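Local coordinates for aminopeptidase-like protein (Chaetomium thermophilum, PDB 5JM6) that probably works as a zinc-dependent aminopeptidase of the M18 family and assembles into a dodecamer linked to the Cvt pathway of selective autophagy, at residues A[315-320]-A[505-510]; A[475-480]-A[500-505]; A[66-71]-A[138-143]. All blocks are in the same frame, centred on the assembly; numbering follows the deposited sequence.

Contact 1 of 3, residues A[315-320]-A[505-510]; sequences FMALLH and GFLDFW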
# COMPACT_ATOMS: atom_id res chain seq x y z
N PHE A 315 50.97 -4.23 -20.20
CA PHE A 315 52.04 -5.20 -20.29
C PHE A 315 52.74 -5.14 -21.65
O PHE A 315 53.96 -5.08 -21.72
CB PHE A 315 51.50 -6.61 -20.03
CG PHE A 315 52.52 -7.71 -20.19
CD1 PHE A 315 53.46 -7.96 -19.20
CD2 PHE A 315 52.52 -8.50 -21.32
CE1 PHE A 315 54.38 -8.97 -19.35
CE2 PHE A 315 53.44 -9.52 -21.48
CZ PHE A 315 54.38 -9.75 -20.49
N MET A 316 51.95 -5.13 -22.72
CA MET A 316 52.51 -5.08 -24.07
C MET A 316 53.23 -3.76 -24.33
O MET A 316 54.22 -3.72 -25.06
CB MET A 316 51.42 -5.29 -25.13
CG MET A 316 50.82 -6.70 -25.15
SD MET A 316 51.99 -8.01 -25.58
CE MET A 316 52.32 -7.64 -27.30
N ALA A 317 52.74 -2.68 -23.73
CA ALA A 317 53.40 -1.39 -23.86
C ALA A 317 54.81 -1.45 -23.28
O ALA A 317 55.75 -0.93 -23.88
CB ALA A 317 52.60 -0.30 -23.17
N LEU A 318 54.95 -2.09 -22.13
CA LEU A 318 56.27 -2.25 -21.52
C LEU A 318 57.19 -3.05 -22.44
O LEU A 318 58.32 -2.65 -22.68
CB LEU A 318 56.16 -2.93 -20.16
CG LEU A 318 57.47 -3.00 -19.37
CD1 LEU A 318 58.02 -1.60 -19.13
CD2 LEU A 318 57.26 -3.73 -18.05
N LEU A 319 56.69 -4.16 -22.96
CA LEU A 319 57.48 -5.00 -23.86
C LEU A 319 57.88 -4.25 -25.13
O LEU A 319 58.91 -4.55 -25.73
CB LEU A 319 56.72 -6.27 -24.23
CG LEU A 319 56.51 -7.34 -23.15
CD1 LEU A 319 55.91 -8.59 -23.76
CD2 LEU A 319 57.81 -7.65 -22.43
N HIS A 320 57.05 -3.30 -25.56
CA HIS A 320 57.31 -2.54 -26.78
C HIS A 320 57.93 -1.16 -26.55
O HIS A 320 58.12 -0.40 -27.50
CB HIS A 320 56.03 -2.42 -27.59
CG HIS A 320 55.63 -3.69 -28.28
ND1 HIS A 320 55.80 -3.89 -29.63
CD2 HIS A 320 55.07 -4.82 -27.80
CE1 HIS A 320 55.37 -5.10 -29.95
NE2 HIS A 320 54.92 -5.68 -28.86
N GLY A 505 53.24 5.30 -25.34
CA GLY A 505 53.47 6.72 -25.45
C GLY A 505 53.80 7.34 -24.11
O GLY A 505 54.70 8.17 -24.00
N PHE A 506 53.08 6.92 -23.07
CA PHE A 506 53.30 7.44 -21.73
C PHE A 506 54.67 7.04 -21.18
O PHE A 506 55.44 7.90 -20.76
CB PHE A 506 52.19 6.97 -20.80
CG PHE A 506 52.51 7.12 -19.34
CD1 PHE A 506 52.46 8.36 -18.73
CD2 PHE A 506 52.84 6.01 -18.58
CE1 PHE A 506 52.76 8.50 -17.38
CE2 PHE A 506 53.14 6.14 -17.23
CZ PHE A 506 53.10 7.38 -16.64
N LEU A 507 54.97 5.75 -21.20
CA LEU A 507 56.25 5.28 -20.68
C LEU A 507 57.42 5.90 -21.44
O LEU A 507 58.43 6.26 -20.84
CB LEU A 507 56.33 3.75 -20.74
CG LEU A 507 55.30 2.97 -19.91
CD1 LEU A 507 55.33 1.49 -20.26
CD2 LEU A 507 55.51 3.16 -18.42
N ASP A 508 57.27 6.06 -22.75
CA ASP A 508 58.36 6.61 -23.56
C ASP A 508 58.51 8.13 -23.40
O ASP A 508 59.62 8.64 -23.42
CB ASP A 508 58.16 6.26 -25.04
CG ASP A 508 58.39 4.79 -25.33
OD1 ASP A 508 58.81 4.05 -24.42
OD2 ASP A 508 58.16 4.37 -26.48
N PHE A 509 57.39 8.85 -23.31
CA PHE A 509 57.45 10.31 -23.28
C PHE A 509 57.33 11.01 -21.93
O PHE A 509 57.48 12.23 -21.87
CB PHE A 509 56.38 10.87 -24.21
CG PHE A 509 56.72 10.76 -25.66
CD1 PHE A 509 57.75 11.50 -26.21
CD2 PHE A 509 55.99 9.92 -26.49
CE1 PHE A 509 58.07 11.40 -27.55
CE2 PHE A 509 56.30 9.81 -27.84
CZ PHE A 509 57.34 10.55 -28.37
N TRP A 510 57.08 10.28 -20.84
CA TRP A 510 56.83 10.93 -19.56
C TRP A 510 57.98 11.84 -19.13
O TRP A 510 57.76 12.99 -18.74
CB TRP A 510 56.55 9.92 -18.45
CG TRP A 510 56.85 10.48 -17.09
CD1 TRP A 510 57.85 10.09 -16.25
CD2 TRP A 510 56.17 11.56 -16.43
NE1 TRP A 510 57.82 10.84 -15.10
CE2 TRP A 510 56.80 11.75 -15.19
CE3 TRP A 510 55.08 12.37 -16.78
CZ2 TRP A 510 56.38 12.72 -14.28
CZ3 TRP A 510 54.67 13.34 -15.88
CH2 TRP A 510 55.32 13.50 -14.64
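L507 bridges the space between two helices and lays a single methyl against A317 and L318. Its CB leaves helix 495-514 toward the partner helix, but CB itself touches nothing on 315-320. At the next bond CG lies anti to the carbonyl carbon and beside the backbone N (chi1 -62°), and chi2 is then close to trans, at 169°, for CD1. The side chain is thereby extended toward the other helix, with CD1 at its far end, whereas CD2 branches off and keeps more than 5 Å from the atoms of 315-320. CD1 does all the touching. L507 CD1 rests on the backbone between the two partner residues, 4.2 Å from A317 C and 4.1 Å from L318 N. The A317 CB methyl is 4.4 Å from L507 CD1, and L318 adds its CD1, 4.2 Å from L507 CD1. The CB of L318 points away from helix 495-514, but the leucine branches so that CD1 turns back to meet L507. The methyl thus sits over main chain, with an alanine and a leucine methyl beside it. L318 and L507 are the nearest CA pair, 7.6 Å apart. The side chains that meet are apolar, and the contact is buried. Nearby, the charged side chain of D508 turns to K331 and K504, forming salt bridges with both. F315 and L319 pack on helix 68-81, and F506, F509 and W510 pack on helix 430-443, so helix 305-320 lies between 68-81 and 495-514, and 495-514 in turn meets 430-443. L507 and F506 also rest on I130 of strand 127-133, which seats helix 495-514 on the mixed sheet.

Contact 2 of 3, residues A[475-480]-A[500-505]; sequences ADVGIP and VKFYKG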
# COMPACT_ATOMS: atom_id res chain seq x y z
N ALA A 475 46.67 9.70 -12.65
CA ALA A 475 45.43 9.85 -13.40
C ALA A 475 44.74 8.50 -13.55
O ALA A 475 45.40 7.46 -13.56
CB ALA A 475 45.69 10.46 -14.76
N ASP A 476 43.42 8.51 -13.65
CA ASP A 476 42.70 7.30 -14.00
C ASP A 476 42.37 7.28 -15.48
O ASP A 476 41.80 8.22 -16.03
CB ASP A 476 41.42 7.12 -13.20
CG ASP A 476 41.67 6.47 -11.86
OD1 ASP A 476 42.35 7.08 -11.02
OD2 ASP A 476 41.26 5.31 -11.68
N VAL A 477 42.72 6.16 -16.10
CA VAL A 477 42.73 6.04 -17.53
C VAL A 477 42.06 4.72 -17.90
O VAL A 477 42.24 3.72 -17.21
CB VAL A 477 44.19 6.10 -18.05
CG1 VAL A 477 44.32 5.50 -19.40
CG2 VAL A 477 44.68 7.54 -18.04
N GLY A 478 41.25 4.71 -18.95
CA GLY A 478 40.62 3.47 -19.33
C GLY A 478 40.27 3.31 -20.78
O GLY A 478 39.99 4.27 -21.50
N ILE A 479 40.26 2.05 -21.21
CA ILE A 479 39.83 1.68 -22.54
C ILE A 479 38.33 1.42 -22.47
O ILE A 479 37.87 0.69 -21.59
CB ILE A 479 40.59 0.44 -23.04
CG1 ILE A 479 42.10 0.68 -22.97
CG2 ILE A 479 40.17 0.08 -24.46
CD1 ILE A 479 42.94 -0.49 -23.42
N PRO A 480 37.56 2.05 -23.37
CA PRO A 480 36.10 1.96 -23.28
C PRO A 480 35.57 0.56 -23.55
O PRO A 480 36.15 -0.20 -24.32
CB PRO A 480 35.63 2.94 -24.36
CG PRO A 480 36.75 3.00 -25.33
CD PRO A 480 38.00 2.87 -24.51
N VAL A 500 47.72 -0.12 -26.17
CA VAL A 500 49.15 -0.32 -26.13
C VAL A 500 49.85 0.91 -26.65
O VAL A 500 50.87 1.34 -26.12
CB VAL A 500 49.54 -1.45 -27.10
CG1 VAL A 500 51.04 -1.62 -27.18
CG2 VAL A 500 48.86 -2.75 -26.72
N LYS A 501 49.28 1.48 -27.69
CA LYS A 501 49.84 2.67 -28.33
C LYS A 501 49.92 3.84 -27.35
O LYS A 501 50.94 4.52 -27.27
CB LYS A 501 49.02 3.05 -29.56
CG LYS A 501 49.66 4.14 -30.40
CD LYS A 501 48.71 4.60 -31.48
CE LYS A 501 49.40 5.57 -32.43
NZ LYS A 501 48.46 6.05 -33.48
N PHE A 502 48.84 4.06 -26.60
CA PHE A 502 48.83 5.15 -25.64
C PHE A 502 49.76 4.91 -24.46
O PHE A 502 50.51 5.80 -24.06
CB PHE A 502 47.42 5.41 -25.11
CG PHE A 502 47.40 6.30 -23.91
CD1 PHE A 502 47.66 7.66 -24.04
CD2 PHE A 502 47.15 5.79 -22.64
CE1 PHE A 502 47.66 8.49 -22.94
CE2 PHE A 502 47.15 6.62 -21.54
CZ PHE A 502 47.40 7.97 -21.68
N TYR A 503 49.71 3.71 -23.88
CA TYR A 503 50.55 3.39 -22.74
C TYR A 503 52.03 3.45 -23.10
O TYR A 503 52.83 3.98 -22.33
CB TYR A 503 50.22 2.00 -22.19
CG TYR A 503 48.85 1.87 -21.59
CD1 TYR A 503 48.29 2.89 -20.84
CD2 TYR A 503 48.11 0.71 -21.78
CE1 TYR A 503 47.03 2.77 -20.30
CE2 TYR A 503 46.85 0.58 -21.25
CZ TYR A 503 46.31 1.60 -20.51
OH TYR A 503 45.06 1.46 -19.97
N LYS A 504 52.38 2.93 -24.27
CA LYS A 504 53.76 3.01 -24.74
C LYS A 504 54.17 4.47 -24.86
O LYS A 504 55.29 4.85 -24.54
CB LYS A 504 53.96 2.30 -26.08
CG LYS A 504 55.40 2.38 -26.58
CD LYS A 504 55.53 1.93 -28.02
CE LYS A 504 56.72 2.61 -28.70
NZ LYS A 504 58.01 1.90 -28.50
N GLY A 505 53.24 5.30 -25.34
CA GLY A 505 53.47 6.72 -25.45
C GLY A 505 53.80 7.34 -24.11
O GLY A 505 54.70 8.17 -24.00
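V477, on strand 473-481, presses one methyl against two aromatic side chains, F502 and Y503, that helix 495-514 sends out from consecutive positions. Aliphatic-to-aromatic packing dominates. The methyl is CG1, which stands anti to the backbone N (chi1 159°) and is thereby pushed forward to the helix. It approaches the F502 ring obliquely, V477 CG1 coming to 3.7 Å from F502 CE2. Against Y503 the same methyl arrives at the edge of the ring, near its plane, with V477 CG1 4.0 Å from Y503 CE1; the two side chains reach toward each other from opposite directions. The rings also meet one another, with CE1 of Y503 lying in plane at the rim of F502. The V477 methyl therefore rests where the two rings come together, and a single carbon engages both.

A second kind of contact involves the phenol oxygen. V477 CG1 lies 4.1 Å from Y503 OH, and I479 brings its CG1 to 4.3 Å from the same oxygen, so what the strand offers this hydroxyl is hydrocarbon. Backbone bonding takes place within each element or with its neighbours: K504 N donates to V500 O inside the helix, while the strand pairs with 386-394 and 417-419 on its two flanks. L436 of helix 430-443 also touches V477 and F502, and Y503 packs on C310, A313 and A317 of helix 305-320.

All four touching residues are buried. The side chain of Y503 lies about 6 Å from that of D307, a zinc-binding residue whose zinc is not bound to this chain, and about 8 Å from that of the zinc ligand D391, so this packing probably lies near the metal centre. With no charge and no polar pairing across the interface, strand and helix are probably held mainly by hydrophobic packing.

Contact 3 of 3, residues A[66-71]-A[138-143]; sequences PTVFHV and TARLKP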
# COMPACT_ATOMS: atom_id res chain seq x y z
N PRO A 66 42.39 -18.16 -18.74
CA PRO A 66 41.09 -17.89 -18.11
C PRO A 66 41.15 -17.44 -16.65
O PRO A 66 40.17 -16.88 -16.16
CB PRO A 66 40.36 -19.24 -18.22
CG PRO A 66 41.35 -20.21 -18.85
CD PRO A 66 42.70 -19.60 -18.71
N THR A 67 42.25 -17.72 -15.95
CA THR A 67 42.33 -17.39 -14.53
C THR A 67 43.50 -16.45 -14.27
O THR A 67 44.40 -16.31 -15.10
CB THR A 67 42.49 -18.65 -13.66
OG1 THR A 67 43.83 -19.15 -13.76
CG2 THR A 67 41.50 -19.72 -14.09
N VAL A 68 43.47 -15.79 -13.12
CA VAL A 68 44.51 -14.83 -12.77
C VAL A 68 45.88 -15.52 -12.71
O VAL A 68 46.90 -14.91 -13.01
CB VAL A 68 44.17 -14.12 -11.43
CG1 VAL A 68 44.29 -15.07 -10.25
CG2 VAL A 68 45.06 -12.90 -11.23
N PHE A 69 45.89 -16.81 -12.38
CA PHE A 69 47.14 -17.56 -12.31
C PHE A 69 47.71 -17.85 -13.69
O PHE A 69 48.93 -17.95 -13.85
CB PHE A 69 46.94 -18.87 -11.55
CG PHE A 69 46.39 -18.68 -10.17
CD1 PHE A 69 47.16 -18.09 -9.18
CD2 PHE A 69 45.10 -19.07 -9.87
CE1 PHE A 69 46.66 -17.90 -7.92
CE2 PHE A 69 44.59 -18.89 -8.60
CZ PHE A 69 45.37 -18.30 -7.62
N HIS A 70 46.84 -18.00 -14.68
CA HIS A 70 47.32 -18.17 -16.05
C HIS A 70 47.90 -16.86 -16.57
O HIS A 70 48.88 -16.87 -17.31
CB HIS A 70 46.19 -18.65 -16.96
CG HIS A 70 45.80 -20.08 -16.73
ND1 HIS A 70 44.93 -20.46 -15.73
CD2 HIS A 70 46.18 -21.21 -17.36
CE1 HIS A 70 44.79 -21.78 -15.77
NE2 HIS A 70 45.53 -22.26 -16.75
N VAL A 71 47.32 -15.74 -16.16
CA VAL A 71 47.76 -14.44 -16.65
C VAL A 71 49.18 -14.13 -16.20
O VAL A 71 50.00 -13.68 -17.01
CB VAL A 71 46.81 -13.32 -16.19
CG1 VAL A 71 47.36 -11.96 -16.58
CG2 VAL A 71 45.44 -13.54 -16.80
N THR A 138 34.39 -14.05 -11.18
CA THR A 138 34.44 -15.48 -11.44
C THR A 138 33.81 -16.25 -10.28
O THR A 138 33.56 -15.68 -9.22
CB THR A 138 35.88 -15.96 -11.70
OG1 THR A 138 35.87 -17.27 -12.27
CG2 THR A 138 36.69 -15.97 -10.40
N ALA A 139 33.54 -17.54 -10.49
CA ALA A 139 32.91 -18.36 -9.45
C ALA A 139 33.86 -19.44 -8.95
O ALA A 139 34.16 -20.39 -9.66
CB ALA A 139 31.63 -18.98 -9.98
N ARG A 140 34.31 -19.29 -7.71
CA ARG A 140 35.30 -20.21 -7.16
C ARG A 140 34.67 -21.43 -6.52
O ARG A 140 33.62 -21.35 -5.87
CB ARG A 140 36.18 -19.48 -6.14
CG ARG A 140 36.96 -18.34 -6.75
CD ARG A 140 38.08 -17.85 -5.86
NE ARG A 140 39.32 -17.73 -6.62
CZ ARG A 140 39.77 -16.60 -7.15
NH1 ARG A 140 39.10 -15.46 -6.98
NH2 ARG A 140 40.90 -16.60 -7.84
N LEU A 141 35.31 -22.58 -6.72
CA LEU A 141 34.89 -23.82 -6.08
C LEU A 141 34.98 -23.69 -4.56
O LEU A 141 35.96 -23.15 -4.03
CB LEU A 141 35.74 -24.99 -6.56
CG LEU A 141 35.27 -25.80 -7.77
CD1 LEU A 141 35.15 -24.93 -9.01
CD2 LEU A 141 36.20 -26.98 -8.01
N LYS A 142 33.95 -24.17 -3.88
CA LYS A 142 33.92 -24.19 -2.42
C LYS A 142 35.04 -25.08 -1.88
O LYS A 142 35.53 -25.95 -2.60
CB LYS A 142 32.56 -24.68 -1.94
CG LYS A 142 31.39 -23.80 -2.35
CD LYS A 142 30.55 -23.45 -1.15
CE LYS A 142 29.30 -22.64 -1.49
NZ LYS A 142 28.30 -23.40 -2.29
N PRO A 143 35.46 -24.85 -0.62
CA PRO A 143 36.37 -25.81 0.02
C PRO A 143 35.87 -27.25 -0.08
O PRO A 143 36.65 -28.14 -0.40
CB PRO A 143 36.41 -25.32 1.46
CG PRO A 143 36.31 -23.83 1.32
CD PRO A 143 35.37 -23.60 0.15
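V68 and F69 form the first turn of helix 68-81, and R140 is the middle residue of the short extended strand 139-141; the two backbones stay well apart, with CA of V68 and CA of R140 12.0 Å from each other. T67 sits at the N-cap, and its OG1 is hydrogen-bonded to H70 ND1 at 2.6 Å, meeting the imidazole at its edge, in plane. V71 N donates to T67 O as the helix gets under way.

The arginine spans the distance. With chi1 at -62° and chi2 near trans, its chain runs out toward the helix, and the guanidinium offers one edge to it: R140 NH2 lies 4.4 Å from V68 CG1 and equally 4.4 Å from F69 CE2, both carbons near the guanidinium plane. The F69 ring receives NH2 obliquely, and one of its faces is covered by V68 CG1, 4.0 Å above the ring centre. T138 CG2 lies over one face of the guanidinium, offset toward its rim. With both approaches this long and only 55 Å² buried between the segments, the packing is loose. The charged group has other partners, making a cation-pi contact with Y161 and a long, weak ion pair with E283.

R140 side chain to E340 side chain is about 9 Å, which places the contact near the zinc ligands. Strand 139-141 runs antiparallel between 277-286 and 153-160, and helix 68-81 leans on the same sheet, F69 touching E281 of strand 277-286 and L194 of strand 190-196.

Along the chain contact 3 closes first; contacts 1 and 2 follow, 475-480 lying between the segments of contact 1 and 500-505 running directly into its second segment, with G505 shared. Both use helix 495-514, and their centres are 10 Å apart; A317 of contact 1 packs on the backbone of contact 2 and on Y503. Together they attach that helix to helix 305-320 and to strand 473-481 of the mixed sheet. Contact 3 lies across the chain's centre, 29 Å from contact 1 and 27 Å from contact 2, centre to centre, and links helix 68-81 to the six-stranded antiparallel sheet. Contacts 2 and 3 lie near zinc-ligand side chains, contact 1 away from the metal site.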